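Local coordinates for protein pseudoaglycone deacetylase Dbv21 (Actinoplanes teichomyceticus, PDB 3DFI) that binds a zinc ion and probably removes an N-acetyl group by amide hydrolysis from the A40926 pseudoaglycone, a glycopeptide antibiotic intermediate, at residues E135-M140 with L169-E174; R9-S14 with C144-V149. All coordinates share one frame; numbering follows the deposited sequence.

Contact 1: residues E135-M140 with L169-E174; sequences EDIESM and LLAARE
Ala171 turns its methyl toward helix segment 135-140, where two side chains receive it. Ile137 offers its CG2 branch, which stands anti to the backbone N and comes within 3.6 Å of Ala171 CB. From the next residue, the aliphatic part of Glu138 does the same, with CG 3.5 Å from Ala171 CB. The one-carbon side chain suits this place because a single methyl group lets the backbones come close: the CA atoms of Glu138 and Ala171 are 5.3 Å apart. Across the same interface Ile137 also packs on Ala167 and Thr168, one turn earlier in the opposing helix, and it is buried, as suits a branched hydrocarbon.

The segment axes approach to 8.7 Å with a crossing angle of -40°, their N-to-C directions running more nearly parallel than antiparallel. The pair belongs to the helical layer on one side of the mixed, largely parallel sheet of this PIG-L-family α/β fold. Helix 126-144 leads into strand 148-152, and helix 159-174 is the connecting helix of the β-α-β crossover from that strand to strand 179-182.

The charged side chains lie at the more exposed edge. Glu138, extended beyond CG, sets its carboxylate against the CB and CG methylenes of Glu174, with OE2 3.4 Å from Glu174 CB. The two side chains cross obliquely and their carboxylate planes are only 8° apart. Glu174 bends at chi2 (66°), which turns CD aside; the OE2 atoms of Glu138 and Glu174 are 5.0 Å apart. Two like charges this near would probably repel. Arg134, one turn before Glu138, probably offsets them: its NE makes a salt bridge with Glu138 OE2, and its NH1 forms a long, weak ion pair with Glu174 OE2. The arginine also lies against Leu170 and Ala171.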
ATOM      1  N   GLU A 135       4.789  11.986  12.164  1.00 49.57           N
ATOM      2  CA  GLU A 135       5.608  11.708  13.371  1.00 50.31           C
ATOM      3  C   GLU A 135       5.901  10.211  13.493  1.00 49.94           C
ATOM      4  O   GLU A 135       7.036   9.805  13.702  1.00 50.22           O
ATOM      5  CB  GLU A 135       4.850  12.103  14.631  1.00 50.55           C
ATOM      6  CG  GLU A 135       5.074  13.443  15.184  1.00 54.14           C
ATOM      7  CD  GLU A 135       4.494  13.546  16.592  1.00 57.25           C
ATOM      8  OE1 GLU A 135       5.260  13.837  17.551  1.00 59.85           O
ATOM      9  OE2 GLU A 135       3.271  13.308  16.743  1.00 57.24           O
ATOM     10  N   ASP A 136       4.853   9.405  13.376  1.00 49.39           N
ATOM     11  CA  ASP A 136       4.956   7.945  13.418  1.00 49.56           C
ATOM     12  C   ASP A 136       5.789   7.351  12.279  1.00 49.83           C
ATOM     13  O   ASP A 136       6.507   6.370  12.490  1.00 49.93           O
ATOM     14  CB  ASP A 136       3.559   7.316  13.427  1.00 48.95           C
ATOM     15  CG  ASP A 136       2.844   7.491  14.743  1.00 49.58           C
ATOM     16  OD1 ASP A 136       3.243   8.341  15.595  1.00 48.55           O
ATOM     17  OD2 ASP A 136       1.869   6.746  14.951  1.00 48.80           O
ATOM     18  N   ILE A 137       5.671   7.918  11.079  1.00 49.43           N
ATOM     19  CA  ILE A 137       6.521   7.506   9.956  1.00 50.02           C
ATOM     20  C   ILE A 137       7.993   7.892  10.185  1.00 50.35           C
ATOM     21  O   ILE A 137       8.885   7.106   9.893  1.00 50.53           O
ATOM     22  CB  ILE A 137       6.012   8.057   8.576  1.00 50.50           C
ATOM     23  CG1 ILE A 137       4.668   7.410   8.206  1.00 48.84           C
ATOM     24  CG2 ILE A 137       6.980   7.700   7.439  1.00 50.16           C
ATOM     25  CD1 ILE A 137       3.990   8.149   7.080  1.00 50.90           C
ATOM     26  N   GLU A 138       8.254   9.088  10.716  1.00 50.84           N
ATOM     27  CA  GLU A 138       9.616   9.436  11.106  1.00 51.75           C
ATOM     28  C   GLU A 138      10.161   8.435  12.132  1.00 51.76           C
ATOM     29  O   GLU A 138      11.292   7.975  12.006  1.00 53.36           O
ATOM     30  CB  GLU A 138       9.728  10.896  11.601  1.00 51.62           C
ATOM     31  CG  GLU A 138       9.441  11.892  10.443  1.00 52.80           C
ATOM     32  CD  GLU A 138       9.727  13.347  10.739  1.00 53.58           C
ATOM     33  OE1 GLU A 138      10.201  13.655  11.846  1.00 57.12           O
ATOM     34  OE2 GLU A 138       9.490  14.194   9.839  1.00 58.10           O
ATOM     35  N   SER A 139       9.361   8.097  13.140  1.00 51.31           N
ATOM     36  CA  SER A 139       9.773   7.125  14.163  1.00 51.06           C
ATOM     37  C   SER A 139      10.078   5.771  13.509  1.00 50.89           C
ATOM     38  O   SER A 139      11.076   5.136  13.840  1.00 50.95           O
ATOM     39  CB  SER A 139       8.681   6.955  15.224  1.00 50.73           C
ATOM     40  OG  SER A 139       8.472   8.164  15.914  1.00 50.13           O
ATOM     41  N   MET A 140       9.238   5.356  12.563  1.00 50.04           N
ATOM     42  CA  MET A 140       9.472   4.116  11.818  1.00 50.86           C
ATOM     43  C   MET A 140      10.767   4.134  10.959  1.00 50.70           C
ATOM     44  O   MET A 140      11.519   3.152  10.938  1.00 50.01           O
ATOM     45  CB  MET A 140       8.232   3.727  10.994  1.00 51.05           C
ATOM     46  CG  MET A 140       8.174   2.254  10.588  1.00 53.95           C
ATOM     47  SD  MET A 140       7.820   1.120  11.989  1.00 57.07           S
ATOM     48  CE  MET A 140       9.398   0.693  12.638  1.00 57.31           C
ATOM     49  N   LEU A 169       5.797  11.833   2.298  1.00 48.20           N
ATOM     50  CA  LEU A 169       6.666  12.803   1.591  1.00 48.18           C
ATOM     51  C   LEU A 169       7.426  13.728   2.542  1.00 48.79           C
ATOM     52  O   LEU A 169       8.622  13.974   2.371  1.00 48.90           O
ATOM     53  CB  LEU A 169       5.860  13.628   0.584  1.00 47.27           C
ATOM     54  CG  LEU A 169       5.398  12.858  -0.667  1.00 47.83           C
ATOM     55  CD1 LEU A 169       4.168  13.519  -1.284  1.00 45.24           C
ATOM     56  CD2 LEU A 169       6.546  12.777  -1.703  1.00 47.16           C
ATOM     57  N   LEU A 170       6.721  14.254   3.535  1.00 49.05           N
ATOM     58  CA  LEU A 170       7.337  15.073   4.591  1.00 49.06           C
ATOM     59  C   LEU A 170       8.370  14.307   5.449  1.00 48.59           C
ATOM     60  O   LEU A 170       9.451  14.824   5.770  1.00 47.84           O
ATOM     61  CB  LEU A 170       6.235  15.660   5.491  1.00 48.92           C
ATOM     62  CG  LEU A 170       5.402  16.804   4.904  1.00 49.86           C
ATOM     63  CD1 LEU A 170       4.124  17.000   5.711  1.00 50.27           C
ATOM     64  CD2 LEU A 170       6.208  18.108   4.819  1.00 52.10           C
ATOM     65  N   ALA A 171       8.018  13.084   5.831  1.00 48.50           N
ATOM     66  CA  ALA A 171       8.865  12.288   6.720  1.00 49.11           C
ATOM     67  C   ALA A 171      10.164  11.832   6.040  1.00 49.75           C
ATOM     68  O   ALA A 171      11.237  11.953   6.628  1.00 48.65           O
ATOM     69  CB  ALA A 171       8.084  11.087   7.304  1.00 48.54           C
ATOM     70  N   ALA A 172      10.059  11.295   4.819  1.00 49.53           N
ATOM     71  CA  ALA A 172      11.237  10.860   4.043  1.00 50.15           C
ATOM     72  C   ALA A 172      12.176  12.021   3.664  1.00 50.68           C
ATOM     73  O   ALA A 172      13.397  11.857   3.618  1.00 50.33           O
ATOM     74  CB  ALA A 172      10.811  10.064   2.781  1.00 49.67           C
ATOM     75  N   ARG A 173      11.601  13.189   3.387  1.00 52.29           N
ATOM     76  CA  ARG A 173      12.376  14.393   3.079  1.00 52.79           C
ATOM     77  C   ARG A 173      13.106  14.908   4.313  1.00 53.41           C
ATOM     78  O   ARG A 173      14.256  15.362   4.223  1.00 53.82           O
ATOM     79  CB  ARG A 173      11.475  15.490   2.487  1.00 52.67           C
ATOM     80  CG  ARG A 173      12.208  16.772   2.032  1.00 52.66           C
ATOM     81  CD  ARG A 173      11.240  17.865   1.544  1.00 53.26           C
ATOM     82  NE  ARG A 173      10.360  17.376   0.469  1.00 52.48           N
ATOM     83  CZ  ARG A 173       9.029  17.377   0.534  1.00 53.24           C
ATOM     84  NH1 ARG A 173       8.417  17.888   1.602  1.00 52.27           N
ATOM     85  NH2 ARG A 173       8.304  16.864  -0.462  1.00 51.10           N
ATOM     86  N   GLU A 174      12.436  14.854   5.462  1.00 54.54           N
ATOM     87  CA  GLU A 174      13.040  15.279   6.725  1.00 54.57           C
ATOM     88  C   GLU A 174      14.242  14.393   7.015  1.00 55.03           C
ATOM     89  O   GLU A 174      15.296  14.887   7.426  1.00 54.16           O
ATOM     90  CB  GLU A 174      12.025  15.192   7.882  1.00 54.91           C
ATOM     91  CG  GLU A 174      12.561  15.625   9.283  1.00 55.74           C
ATOM     92  CD  GLU A 174      12.924  17.110   9.378  1.00 58.91           C
ATOM     93  OE1 GLU A 174      13.546  17.514  10.385  1.00 60.07           O
ATOM     94  OE2 GLU A 174      12.605  17.881   8.447  1.00 62.15           O
TER

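Contact 2: residues R9-S14 with C144-V149; sequences RILAIS and CDPTLV
Ile10 pairs with Leu148, and Leu11 with Val149, in parallel β register; the CA atoms of Leu11 and Val149 are 4.8 Å apart. The first strand thus joins 148-152 in the middle of the α/β sheet. Leu11 N donates to Leu148 O at 2.9 Å, nearly along the C=O axis. At the start of the strand Arg9 O takes two backbone donors, Thr147 N at 2.7 Å and the longer Leu148 N at 3.3 Å, so one carbonyl receives the chain as it turns into strand 148-152.

Side chains alternate between the faces. Ile10 and Leu148 lie side by side on one; on the other, Leu11 CB meets Pro146 CB at 3.8 Å, and Val149 packs near Leu11 and Ile13 under helices 126-144 and 159-174. Aliphatic Ile10, Leu11 and Val149, all buried, suit this interior.

The polar work falls to Arg9 and Thr147. With chi1 at 57°, Thr147 OG1 sits between its own backbone N and carbonyl carbon, where it accepts from Arg9 N at 3.1 Å; the same hydroxyl hydrogen-bonds to Asp6 O as acceptor. Thr147 CG2 lies over one face of the Arg9 guanidinium, 3.4 Å above its plane and toward the rim. Within that plane, Arg9 NE donates almost straight (178°) to Asp145 O, 2.7 Å away. Asp145, the first residue to leave helix 126-144, takes positive phi. Arg9 NH2 and Asp145 OD2 form a long salt bridge with no N-H pointing at the oxygen, so the short bond to Asp145 O probably does most to set the arginine, the carboxylate adding only diffuse attraction.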
ATOM      1  N   ARG A   9      17.438  -2.047   2.135  1.00 49.21           N
ATOM      2  CA  ARG A   9      16.423  -1.992   3.191  1.00 49.22           C
ATOM      3  C   ARG A   9      15.258  -1.133   2.720  1.00 48.96           C
ATOM      4  O   ARG A   9      15.367   0.086   2.672  1.00 47.97           O
ATOM      5  CB  ARG A   9      17.039  -1.452   4.495  1.00 49.60           C
ATOM      6  CG  ARG A   9      18.171  -2.332   5.063  1.00 49.54           C
ATOM      7  CD  ARG A   9      18.793  -1.781   6.355  1.00 49.60           C
ATOM      8  NE  ARG A   9      19.403  -0.459   6.183  1.00 50.58           N
ATOM      9  CZ  ARG A   9      20.650  -0.233   5.764  1.00 52.98           C
ATOM     10  NH1 ARG A   9      21.459  -1.244   5.459  1.00 54.62           N
ATOM     11  NH2 ARG A   9      21.098   1.014   5.651  1.00 52.19           N
ATOM     12  N   ILE A  10      14.157  -1.786   2.335  1.00 49.21           N
ATOM     13  CA  ILE A  10      12.955  -1.096   1.874  1.00 49.64           C
ATOM     14  C   ILE A  10      11.907  -0.940   2.989  1.00 50.11           C
ATOM     15  O   ILE A  10      11.540  -1.914   3.656  1.00 49.89           O
ATOM     16  CB  ILE A  10      12.295  -1.816   0.658  1.00 49.61           C
ATOM     17  CG1 ILE A  10      13.272  -1.882  -0.536  1.00 49.97           C
ATOM     18  CG2 ILE A  10      11.006  -1.091   0.236  1.00 49.56           C
ATOM     19  CD1 ILE A  10      12.824  -2.848  -1.634  1.00 49.00           C
ATOM     20  N   LEU A  11      11.433   0.294   3.174  1.00 49.70           N
ATOM     21  CA  LEU A  11      10.278   0.548   4.020  1.00 49.78           C
ATOM     22  C   LEU A  11       9.105   0.989   3.151  1.00 50.33           C
ATOM     23  O   LEU A  11       9.132   2.068   2.567  1.00 50.56           O
ATOM     24  CB  LEU A  11      10.587   1.609   5.061  1.00 49.95           C
ATOM     25  CG  LEU A  11       9.480   1.985   6.057  1.00 50.59           C
ATOM     26  CD1 LEU A  11       8.969   0.783   6.924  1.00 48.22           C
ATOM     27  CD2 LEU A  11       9.983   3.151   6.931  1.00 49.09           C
ATOM     28  N   ALA A  12       8.092   0.134   3.040  1.00 48.80           N
ATOM     29  CA  ALA A  12       6.882   0.506   2.312  1.00 49.02           C
ATOM     30  C   ALA A  12       5.826   0.979   3.309  1.00 48.68           C
ATOM     31  O   ALA A  12       5.615   0.333   4.343  1.00 49.20           O
ATOM     32  CB  ALA A  12       6.371  -0.669   1.487  1.00 47.39           C
ATOM     33  N   ILE A  13       5.212   2.124   3.020  1.00 49.07           N
ATOM     34  CA  ILE A  13       4.160   2.688   3.878  1.00 49.46           C
ATOM     35  C   ILE A  13       2.806   2.469   3.207  1.00 49.18           C
ATOM     36  O   ILE A  13       2.467   3.163   2.233  1.00 49.57           O
ATOM     37  CB  ILE A  13       4.374   4.220   4.179  1.00 49.42           C
ATOM     38  CG1 ILE A  13       5.834   4.559   4.549  1.00 48.24           C
ATOM     39  CG2 ILE A  13       3.397   4.718   5.275  1.00 48.69           C
ATOM     40  CD1 ILE A  13       6.284   4.011   5.919  1.00 49.10           C
ATOM     41  N   SER A  14       2.044   1.496   3.713  1.00 49.29           N
ATOM     42  CA  SER A  14       0.738   1.142   3.124  1.00 48.76           C
ATOM     43  C   SER A  14      -0.360   1.903   3.885  1.00 48.79           C
ATOM     44  O   SER A  14      -0.341   1.914   5.122  1.00 49.39           O
ATOM     45  CB  SER A  14       0.495  -0.365   3.222  1.00 48.77           C
ATOM     46  OG  SER A  14      -0.718  -0.723   2.594  1.00 48.21           O
ATOM     47  N   CYS A 144      13.848   1.587  11.365  1.00 55.79           N
ATOM     48  CA  CYS A 144      14.098   0.587  10.311  1.00 56.88           C
ATOM     49  C   CYS A 144      15.331   0.914   9.435  1.00 55.98           C
ATOM     50  O   CYS A 144      15.787   0.073   8.656  1.00 56.11           O
ATOM     51  CB  CYS A 144      12.839   0.397   9.438  1.00 56.28           C
ATOM     52  SG  CYS A 144      11.481  -0.555  10.260  1.00 64.32           S
ATOM     53  N   ASP A 145      15.842   2.138   9.561  1.00 55.20           N
ATOM     54  CA  ASP A 145      17.004   2.647   8.783  1.00 54.43           C
ATOM     55  C   ASP A 145      16.980   2.270   7.272  1.00 52.89           C
ATOM     56  O   ASP A 145      17.936   1.696   6.748  1.00 53.14           O
ATOM     57  CB  ASP A 145      18.332   2.262   9.484  1.00 54.51           C
ATOM     58  CG  ASP A 145      19.557   2.974   8.906  1.00 55.79           C
ATOM     59  OD1 ASP A 145      19.426   4.012   8.215  1.00 57.56           O
ATOM     60  OD2 ASP A 145      20.687   2.495   9.168  1.00 58.40           O
ATOM     61  N   PRO A 146      15.892   2.622   6.564  1.00 51.53           N
ATOM     62  CA  PRO A 146      15.726   2.168   5.182  1.00 50.24           C
ATOM     63  C   PRO A 146      16.669   2.893   4.220  1.00 49.03           C
ATOM     64  O   PRO A 146      17.110   4.004   4.524  1.00 48.63           O
ATOM     65  CB  PRO A 146      14.290   2.581   4.863  1.00 49.84           C
ATOM     66  CG  PRO A 146      14.081   3.798   5.679  1.00 50.66           C
ATOM     67  CD  PRO A 146      14.784   3.506   6.979  1.00 51.66           C
ATOM     68  N   THR A 147      16.960   2.264   3.081  1.00 47.56           N
ATOM     69  CA  THR A 147      17.699   2.906   1.971  1.00 46.89           C
ATOM     70  C   THR A 147      16.735   3.346   0.861  1.00 47.07           C
ATOM     71  O   THR A 147      17.108   4.043  -0.061  1.00 46.29           O
ATOM     72  CB  THR A 147      18.769   1.943   1.397  1.00 47.00           C
ATOM     73  OG1 THR A 147      18.138   0.724   0.978  1.00 45.30           O
ATOM     74  CG2 THR A 147      19.804   1.606   2.468  1.00 45.86           C
ATOM     75  N   LEU A 148      15.484   2.900   0.966  1.00 48.08           N
ATOM     76  CA  LEU A 148      14.400   3.322   0.069  1.00 48.84           C
ATOM     77  C   LEU A 148      13.067   3.267   0.810  1.00 48.73           C
ATOM     78  O   LEU A 148      12.781   2.302   1.533  1.00 48.47           O
ATOM     79  CB  LEU A 148      14.335   2.418  -1.167  1.00 49.06           C
ATOM     80  CG  LEU A 148      13.199   2.585  -2.195  1.00 48.70           C
ATOM     81  CD1 LEU A 148      13.392   3.847  -2.982  1.00 48.69           C
ATOM     82  CD2 LEU A 148      13.184   1.362  -3.140  1.00 48.71           C
ATOM     83  N   VAL A 149      12.283   4.324   0.643  1.00 48.79           N
ATOM     84  CA  VAL A 149      10.900   4.376   1.125  1.00 49.84           C
ATOM     85  C   VAL A 149       9.913   4.377  -0.048  1.00 49.82           C
ATOM     86  O   VAL A 149      10.123   5.092  -1.011  1.00 49.45           O
ATOM     87  CB  VAL A 149      10.666   5.649   1.992  1.00 50.20           C
ATOM     88  CG1 VAL A 149       9.172   5.887   2.248  1.00 51.73           C
ATOM     89  CG2 VAL A 149      11.433   5.546   3.346  1.00 50.23           C
TER

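Overall arrangement
Strand 9-14 comes first along the chain, followed much later by 135-140, 144-149 and 169-174. Contact 2 closes a loop of 129 residues, bringing the first strand beside 148-152 in the middle of the sheet. Contact 1 starts inside that loop and ends beyond it, closing a shorter one of 28 residues, so the two cross rather than nest. Helix 126-144 serves both: Ile137 CD1 packs on Ile13 CG2 and Met140 CG on Leu11 CD1. The helix layer of contact 1 is thus joined to the strand pair of contact 2. Beyond the end of strand 9-14, His16 and Asp19 bind zinc together with His161 of helix 159-174.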